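Local coordinates for TRAP-type C4-dicarboxylate:H+ symport system substrate-binding component DctP (Shewanella oneidensis, PDB 4MX6), which binds succinate in the periplasm and probably delivers it, as a C4-dicarboxylate substrate, to a TRAP-type membrane transporter, at residues S103-E106 and R111-V114; L186-D191 and S320-Q325; G68-S73 and K256-D261. All blocks are in the same frame, centred on the assembly; numbering follows the deposited sequence.

Contact 1. Residues S103-E106 and R111-V114; sequences SKFE and RLQV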
loop_
_atom_site.group_PDB
_atom_site.type_symbol
_atom_site.label_atom_id
_atom_site.label_comp_id
_atom_site.label_asym_id
_atom_site.label_seq_id
_atom_site.Cartn_x
_atom_site.Cartn_y
_atom_site.Cartn_z
ATOM N N SER A 103 -5.801 0.318 -0.309
ATOM C CA SER A 103 -6.768 -0.535 0.363
ATOM C C SER A 103 -7.532 0.154 1.486
ATOM O O SER A 103 -8.491 -0.409 2.007
ATOM C CB SER A 103 -6.049 -1.724 1.009
ATOM O OG SER A 103 -5.118 -2.323 0.132
ATOM N N LYS A 104 -7.110 1.350 1.885
ATOM C CA LYS A 104 -7.557 1.929 3.155
ATOM C C LYS A 104 -8.509 3.114 2.996
ATOM O O LYS A 104 -8.645 3.937 3.898
ATOM C CB LYS A 104 -6.333 2.307 4.019
ATOM C CG LYS A 104 -5.538 1.075 4.488
ATOM C CD LYS A 104 -4.254 1.422 5.209
ATOM C CE LYS A 104 -3.473 0.158 5.561
ATOM N NZ LYS A 104 -2.109 0.452 6.073
ATOM N N PHE A 105 -9.178 3.193 1.849
ATOM C CA PHE A 105 -10.018 4.341 1.519
ATOM C C PHE A 105 -11.525 4.063 1.503
ATOM O O PHE A 105 -12.296 4.938 1.105
ATOM C CB PHE A 105 -9.584 4.913 0.170
ATOM C CG PHE A 105 -8.266 5.652 0.217
ATOM C CD1 PHE A 105 -8.203 6.943 0.706
ATOM C CD2 PHE A 105 -7.099 5.072 -0.250
ATOM C CE1 PHE A 105 -7.002 7.645 0.733
ATOM C CE2 PHE A 105 -5.897 5.773 -0.218
ATOM C CZ PHE A 105 -5.860 7.062 0.258
ATOM N N GLU A 106 -11.956 2.883 1.942
ATOM C CA GLU A 106 -13.358 2.478 1.796
ATOM C C GLU A 106 -14.369 3.386 2.491
ATOM O O GLU A 106 -15.539 3.410 2.110
ATOM C CB GLU A 106 -13.571 1.023 2.243
ATOM C CG GLU A 106 -12.942 0.035 1.271
ATOM C CD GLU A 106 -13.053 -1.435 1.686
ATOM O OE1 GLU A 106 -13.494 -1.708 2.823
ATOM O OE2 GLU A 106 -12.677 -2.326 0.867
ATOM N N ARG A 111 -14.463 3.021 -5.031
ATOM C CA ARG A 111 -13.869 2.860 -6.352
ATOM C C ARG A 111 -12.441 2.307 -6.315
ATOM O O ARG A 111 -12.024 1.589 -7.240
ATOM C CB ARG A 111 -13.907 4.185 -7.107
ATOM C CG ARG A 111 -15.323 4.592 -7.523
ATOM C CD ARG A 111 -15.377 6.019 -8.063
ATOM N NE ARG A 111 -14.510 6.196 -9.225
ATOM C CZ ARG A 111 -14.215 7.370 -9.772
ATOM N NH1 ARG A 111 -14.691 8.483 -9.243
ATOM N NH2 ARG A 111 -13.406 7.433 -10.824
ATOM N N LEU A 112 -11.691 2.606 -5.250
ATOM C CA LEU A 112 -10.299 2.168 -5.155
ATOM C C LEU A 112 -10.166 0.681 -4.827
ATOM O O LEU A 112 -9.065 0.132 -4.917
ATOM C CB LEU A 112 -9.510 3.036 -4.164
ATOM C CG LEU A 112 -9.314 4.475 -4.659
ATOM C CD1 LEU A 112 -8.836 5.378 -3.542
ATOM C CD2 LEU A 112 -8.330 4.510 -5.815
ATOM N N GLN A 113 -11.288 0.040 -4.493
ATOM C CA GLN A 113 -11.316 -1.393 -4.217
ATOM C C GLN A 113 -10.740 -2.216 -5.360
ATOM O O GLN A 113 -10.257 -3.326 -5.146
ATOM C CB GLN A 113 -12.750 -1.850 -3.917
ATOM C CG GLN A 113 -13.231 -1.387 -2.569
ATOM C CD GLN A 113 -14.580 -1.944 -2.185
ATOM O OE1 GLN A 113 -14.773 -2.382 -1.051
ATOM N NE2 GLN A 113 -15.529 -1.927 -3.113
ATOM N N VAL A 114 -10.816 -1.695 -6.585
ATOM C CA VAL A 114 -10.250 -2.387 -7.732
ATOM C C VAL A 114 -8.793 -2.797 -7.485
ATOM O O VAL A 114 -8.375 -3.881 -7.887
ATOM C CB VAL A 114 -10.398 -1.554 -9.024
ATOM C CG1 VAL A 114 -9.624 -0.244 -8.959
ATOM C CG2 VAL A 114 -9.978 -2.390 -10.237
#
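Glu106 and Gln113 meet with their side chains crossing at about a right angle, and the carboxylate and amide planes stand 83° apart. The closest atoms are both oxygens: Glu106 OE2 lies 2.8 Å from Gln113 OE1. Two acceptors this close would repel as assigned, so the amide orientation, or a proton on the carboxylate, is left in doubt. Both groups have outside partners: as modelled, Gln113 NE2 gives a hydrogen bond to Gln325 OE1, whereas Glu106 OE1 takes one from Asp184 N at the start of helix 184-191 and OE2 shares a weak hydrogen bond with Ser183 OG. The two segments are arms of the irregular loop between helices 86-91 and 124-132 in this family 7 solute-binding protein, and Lys104 on the first arm hydrogen-bonds succinate and salt-bridges Asp83. Leu112 and Phe105 slant past each other, with a single methyl, Leu112 CD1, doing the touching: it is 3.8 Å from Phe105 CB and 3.7 Å from Phe105 CD2. Phe105 holds CG anti to its carbonyl carbon (chi1 -73°), which presents CB and the adjoining ring carbons to that methyl, and the same side chain also packs on Pro100 and Met143.

Contact 2. Residues L186-D191 and S320-Q325; sequences LAAQFD and SKFEDQ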
loop_
_atom_site.group_PDB
_atom_site.type_symbol
_atom_site.label_atom_id
_atom_site.label_comp_id
_atom_site.label_asym_id
_atom_site.label_seq_id
_atom_site.Cartn_x
_atom_site.Cartn_y
_atom_site.Cartn_z
ATOM N N LEU A 186 -9.908 -7.435 0.808
ATOM C CA LEU A 186 -8.859 -8.306 1.331
ATOM C C LEU A 186 -9.434 -9.346 2.294
ATOM O O LEU A 186 -8.984 -10.487 2.321
ATOM C CB LEU A 186 -7.729 -7.488 1.962
ATOM C CG LEU A 186 -7.093 -6.512 0.971
ATOM C CD1 LEU A 186 -6.005 -5.725 1.665
ATOM C CD2 LEU A 186 -6.541 -7.229 -0.257
ATOM N N ALA A 187 -10.461 -8.982 3.056
ATOM C CA ALA A 187 -11.141 -9.973 3.887
ATOM C C ALA A 187 -11.740 -11.060 2.988
ATOM O O ALA A 187 -11.619 -12.254 3.270
ATOM C CB ALA A 187 -12.212 -9.325 4.736
ATOM N N ALA A 188 -12.391 -10.649 1.906
ATOM C CA ALA A 188 -13.012 -11.594 0.988
ATOM C C ALA A 188 -11.978 -12.508 0.327
ATOM O O ALA A 188 -12.245 -13.695 0.100
ATOM C CB ALA A 188 -13.823 -10.854 -0.061
ATOM N N GLN A 189 -10.795 -11.974 0.029
ATOM C CA GLN A 189 -9.709 -12.760 -0.525
ATOM C C GLN A 189 -9.420 -13.959 0.378
ATOM O O GLN A 189 -9.281 -15.088 -0.080
ATOM C CB GLN A 189 -8.462 -11.864 -0.658
ATOM C CG GLN A 189 -7.209 -12.583 -1.070
ATOM C CD GLN A 189 -6.033 -11.642 -1.104
ATOM O OE1 GLN A 189 -5.760 -11.002 -2.115
ATOM N NE2 GLN A 189 -5.354 -11.514 0.018
ATOM N N PHE A 190 -9.282 -13.720 1.680
ATOM C CA PHE A 190 -9.013 -14.822 2.600
ATOM C C PHE A 190 -10.244 -15.695 2.856
ATOM O O PHE A 190 -10.110 -16.915 2.955
ATOM C CB PHE A 190 -8.345 -14.318 3.881
ATOM C CG PHE A 190 -6.914 -13.910 3.656
ATOM C CD1 PHE A 190 -5.940 -14.876 3.462
ATOM C CD2 PHE A 190 -6.550 -12.574 3.565
ATOM C CE1 PHE A 190 -4.644 -14.523 3.213
ATOM C CE2 PHE A 190 -5.234 -12.220 3.323
ATOM C CZ PHE A 190 -4.290 -13.196 3.156
ATOM N N ASP A 191 -11.438 -15.105 2.905
ATOM C CA ASP A 191 -12.674 -15.903 2.980
ATOM C C ASP A 191 -12.735 -16.923 1.833
ATOM O O ASP A 191 -13.244 -18.031 2.005
ATOM C CB ASP A 191 -13.935 -15.023 2.867
ATOM C CG ASP A 191 -14.189 -14.143 4.070
ATOM O OD1 ASP A 191 -13.721 -14.451 5.180
ATOM O OD2 ASP A 191 -14.907 -13.133 3.884
ATOM N N SER A 320 -15.957 -11.188 -8.774
ATOM C CA SER A 320 -17.397 -11.246 -9.019
ATOM C C SER A 320 -18.190 -10.610 -7.880
ATOM O O SER A 320 -19.198 -9.940 -8.108
ATOM C CB SER A 320 -17.826 -12.691 -9.245
ATOM O OG SER A 320 -17.122 -13.195 -10.358
ATOM N N LYS A 321 -17.734 -10.806 -6.648
ATOM C CA LYS A 321 -18.409 -10.221 -5.498
ATOM C C LYS A 321 -18.401 -8.687 -5.543
ATOM O O LYS A 321 -19.358 -8.043 -5.131
ATOM C CB LYS A 321 -17.733 -10.707 -4.224
ATOM C CG LYS A 321 -18.329 -10.171 -2.934
ATOM C CD LYS A 321 -17.626 -10.755 -1.720
ATOM C CE LYS A 321 -18.037 -10.043 -0.449
ATOM N NZ LYS A 321 -19.450 -10.271 -0.112
ATOM N N PHE A 322 -17.319 -8.110 -6.048
ATOM C CA PHE A 322 -17.155 -6.659 -6.031
ATOM C C PHE A 322 -17.399 -5.973 -7.375
ATOM O O PHE A 322 -17.310 -4.745 -7.476
ATOM C CB PHE A 322 -15.775 -6.298 -5.473
ATOM C CG PHE A 322 -15.672 -6.549 -4.012
ATOM C CD1 PHE A 322 -16.103 -5.593 -3.122
ATOM C CD2 PHE A 322 -15.226 -7.765 -3.525
ATOM C CE1 PHE A 322 -16.042 -5.818 -1.776
ATOM C CE2 PHE A 322 -15.176 -8.008 -2.179
ATOM C CZ PHE A 322 -15.592 -7.043 -1.298
ATOM N N GLU A 323 -17.736 -6.743 -8.400
ATOM C CA GLU A 323 -17.795 -6.175 -9.741
ATOM C C GLU A 323 -18.740 -4.960 -9.821
ATOM O O GLU A 323 -18.432 -3.964 -10.485
ATOM C CB GLU A 323 -18.203 -7.242 -10.755
ATOM C CG GLU A 323 -18.182 -6.761 -12.179
ATOM C CD GLU A 323 -18.823 -7.755 -13.080
ATOM O OE1 GLU A 323 -18.194 -8.812 -13.303
ATOM O OE2 GLU A 323 -19.967 -7.479 -13.522
ATOM N N ASP A 324 -19.883 -5.018 -9.142
ATOM C CA ASP A 324 -20.824 -3.887 -9.184
ATOM C C ASP A 324 -20.256 -2.593 -8.594
ATOM O O ASP A 324 -20.383 -1.524 -9.205
ATOM C CB ASP A 324 -22.127 -4.226 -8.463
ATOM C CG ASP A 324 -23.019 -5.130 -9.272
ATOM O OD1 ASP A 324 -23.829 -4.611 -10.075
ATOM O OD2 ASP A 324 -22.911 -6.359 -9.094
ATOM N N GLN A 325 -19.669 -2.680 -7.402
ATOM C CA GLN A 325 -19.134 -1.508 -6.710
ATOM C C GLN A 325 -17.962 -0.897 -7.446
ATOM O O GLN A 325 -17.732 0.315 -7.388
ATOM C CB GLN A 325 -18.640 -1.883 -5.311
ATOM C CG GLN A 325 -19.705 -2.356 -4.348
ATOM C CD GLN A 325 -19.106 -2.809 -3.029
ATOM O OE1 GLN A 325 -18.184 -2.186 -2.507
ATOM N NE2 GLN A 325 -19.608 -3.918 -2.498
#
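Phe322 carries CG anti to its carbonyl carbon (chi1 -71°), and Lys321 carries CG on the far side of CB from its backbone N (chi1 180°); these two settings send neighbouring side chains of one helix to the same methyl, Ala188 CB. That methyl lies in the plane of the Phe322 ring at its edge, 3.8 Å from Phe322 CE2. Neither ring face is engaged by it, which makes this an edge-on apolar contact and not a CH-pi one. Lys321 contributes aliphatic carbon: its CD is 4.2 Å from Ala188 CB, a looser approach at the exposed border. Beyond CD the chain turns at its last torsion, and Lys321 NZ ends 6.7 Å from Asp191 OD2, too far for a salt bridge, although the opposite charges may attract weakly. The small side chain of Ala188 is consistent with the close approach of the ring edge; even so the helix backbones are well separated, with Ala188 CA and Lys321 CA, the nearest pair, 8.5 Å apart. Just past the contact the second helix is kinked. Phe322 has psi near 0°, and the usual bond of the next turn is lost, Gln325 N standing 5.8 Å from Lys321 O. Helix 184-191 also packs on strands: Phe190 stacks on Phe178 of strand 177-180 and Gln189 bonds Glu218 of strand 217-219, while Ala188 meets helix 305-326, which in turn touches helix 328-337 through Glu323.

Contact 3. Residues G68-S73 and K256-D261; sequences GEYTVS and KSLPAD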
loop_
_atom_site.group_PDB
_atom_site.type_symbol
_atom_site.label_atom_id
_atom_site.label_comp_id
_atom_site.label_asym_id
_atom_site.label_seq_id
_atom_site.Cartn_x
_atom_site.Cartn_y
_atom_site.Cartn_z
ATOM N N GLY A 68 12.751 29.046 4.769
ATOM C CA GLY A 68 12.157 30.037 5.638
ATOM C C GLY A 68 10.674 30.263 5.419
ATOM O O GLY A 68 10.039 30.969 6.203
ATOM N N GLU A 69 10.118 29.662 4.366
ATOM C CA GLU A 69 8.711 29.854 4.047
ATOM C C GLU A 69 7.871 28.652 4.476
ATOM O O GLU A 69 6.771 28.815 5.004
ATOM C CB GLU A 69 8.531 30.086 2.549
ATOM C CG GLU A 69 9.243 31.318 2.008
ATOM C CD GLU A 69 9.162 31.405 0.491
ATOM O OE1 GLU A 69 8.043 31.403 -0.031
ATOM O OE2 GLU A 69 10.212 31.449 -0.181
ATOM N N TYR A 70 8.396 27.454 4.221
ATOM C CA TYR A 70 7.745 26.206 4.587
ATOM C C TYR A 70 8.785 25.241 5.119
ATOM O O TYR A 70 9.937 25.250 4.689
ATOM C CB TYR A 70 7.033 25.572 3.376
ATOM C CG TYR A 70 5.883 26.406 2.882
ATOM C CD1 TYR A 70 6.081 27.427 1.958
ATOM C CD2 TYR A 70 4.604 26.206 3.372
ATOM C CE1 TYR A 70 5.037 28.217 1.527
ATOM C CE2 TYR A 70 3.557 26.983 2.952
ATOM C CZ TYR A 70 3.774 27.989 2.026
ATOM O OH TYR A 70 2.731 28.778 1.596
ATOM N N THR A 71 8.369 24.406 6.062
ATOM C CA THR A 71 9.192 23.303 6.532
ATOM C C THR A 71 8.308 22.073 6.587
ATOM O O THR A 71 7.112 22.197 6.824
ATOM C CB THR A 71 9.788 23.587 7.924
ATOM O OG1 THR A 71 10.703 22.546 8.271
ATOM C CG2 THR A 71 8.696 23.689 8.976
ATOM N N VAL A 72 8.887 20.896 6.357
ATOM C CA VAL A 72 8.132 19.651 6.397
ATOM C C VAL A 72 8.611 18.806 7.574
ATOM O O VAL A 72 9.796 18.505 7.662
ATOM C CB VAL A 72 8.304 18.835 5.099
ATOM C CG1 VAL A 72 7.461 17.563 5.156
ATOM C CG2 VAL A 72 7.925 19.653 3.887
ATOM N N SER A 73 7.698 18.456 8.478
ATOM C CA SER A 73 7.984 17.532 9.565
ATOM C C SER A 73 7.451 16.160 9.191
ATOM O O SER A 73 6.275 16.022 8.860
ATOM C CB SER A 73 7.347 18.011 10.868
ATOM O OG SER A 73 7.891 19.258 11.253
ATOM N N LYS A 256 -6.148 24.348 -0.868
ATOM C CA LYS A 256 -6.698 25.642 -1.270
ATOM C C LYS A 256 -6.141 26.806 -0.449
ATOM O O LYS A 256 -6.153 27.946 -0.913
ATOM C CB LYS A 256 -8.225 25.623 -1.177
ATOM C CG LYS A 256 -8.872 24.851 -2.311
ATOM C CD LYS A 256 -10.385 24.782 -2.191
ATOM C CE LYS A 256 -10.991 24.056 -3.388
ATOM N NZ LYS A 256 -12.437 23.755 -3.207
ATOM N N SER A 257 -5.644 26.535 0.756
ATOM C CA SER A 257 -5.139 27.594 1.639
ATOM C C SER A 257 -3.765 28.099 1.207
ATOM O O SER A 257 -3.306 29.143 1.682
ATOM C CB SER A 257 -5.076 27.107 3.090
ATOM O OG SER A 257 -3.936 26.305 3.347
ATOM N N LEU A 258 -3.101 27.364 0.324
ATOM C CA LEU A 258 -1.791 27.784 -0.162
ATOM C C LEU A 258 -1.908 28.838 -1.256
ATOM O O LEU A 258 -2.811 28.771 -2.091
ATOM C CB LEU A 258 -1.036 26.591 -0.739
ATOM C CG LEU A 258 -0.661 25.490 0.249
ATOM C CD1 LEU A 258 -0.198 24.247 -0.488
ATOM C CD2 LEU A 258 0.423 25.976 1.187
ATOM N N PRO A 259 -0.986 29.812 -1.272
ATOM C CA PRO A 259 -0.965 30.694 -2.441
ATOM C C PRO A 259 -0.577 29.886 -3.672
ATOM O O PRO A 259 0.188 28.925 -3.580
ATOM C CB PRO A 259 0.092 31.755 -2.096
ATOM C CG PRO A 259 0.791 31.285 -0.905
ATOM C CD PRO A 259 0.094 30.101 -0.315
ATOM N N ALA A 260 -1.107 30.258 -4.828
ATOM C CA ALA A 260 -0.969 29.409 -6.008
ATOM C C ALA A 260 0.480 29.157 -6.423
ATOM O O ALA A 260 0.824 28.052 -6.873
ATOM C CB ALA A 260 -1.755 30.003 -7.164
ATOM N N ASP A 261 1.337 30.165 -6.268
ATOM C CA ASP A 261 2.727 30.005 -6.668
ATOM C C ASP A 261 3.474 29.040 -5.742
ATOM O O ASP A 261 4.214 28.168 -6.211
ATOM C CB ASP A 261 3.462 31.357 -6.851
ATOM C CG ASP A 261 3.124 32.411 -5.787
ATOM O OD1 ASP A 261 2.741 32.071 -4.647
ATOM O OD2 ASP A 261 3.251 33.619 -6.127
#
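Tyr70 opens strand 70-75 in extended conformation, and it faces Leu258 and Pro259, whose own backbone is extended (psi 143° and 148°) where the chain passes from helix 252-257 to helix 260-295. Pro259 holds the N-cap position of the latter. The backbones stay far apart, the nearest pair being Tyr70 CA and Leu258 CA at 10.8 Å, and no hydrogen bond joins the segments. The gap is spanned by one long side chain. With CG anti to the carbonyl carbon (chi1 -66°), the tyrosine ring extends from the strand towards the linker and ends against two apolar groups, Leu258 CD2 at its side and Pro259 CD ahead of it. Leu258 slants across its outer part: CD2 lies 3.7 Å from Tyr70 CE2 and 4.0 Å from Tyr70 CZ. The same methyl is also 3.7 Å from the hydroxyl atom Tyr70 OH. Pro259 comes from the opposite direction, meeting the phenol head-on, with its CD 3.5 Å from Tyr70 OH and its CG 4.0 Å from Tyr70 OH. The phenolic oxygen therefore makes van der Waals contact with carbon on the linker. With the ring and hydroxyl taken away by an alanine here, a gap is likely to open beside Leu258 CD2 and Pro259 CD, which would lose their partner on the strand. A second tie runs alongside, the salt bridge from Glu69 OE1 to Lys262 NZ on helix 260-295. Strand 70-75 pairs in parallel with strand 37-42, Thr71 bonding both Val37 and Ile39 through its backbone, and Tyr70 and Val72 pack on Val62 of helix 50-65; Leu258, across the contact, rests on Arg263 and Ile266 of helix 260-295.

Contacts 1 and 2 adjoin, their centres 11 Å apart, and are joined directly by the bond from Gln113 to Gln325; both also involve helix 184-191. Contact 3 is remote, its centre 29 Å from that of contact 1 and 40 Å from that of contact 2, and it lies across the chain's centre from contact 2. Along the sequence, contact 1 is nested within the loop that contact 3 closes, whereas contacts 2 and 3 cross, since 186-191 precedes 256-261 and 320-325 follows it. Such interleaving fits a periplasmic binding protein whose chain passes repeatedly between lobes, with the long helix 260-295 probably spanning them as in other TRAP binding proteins.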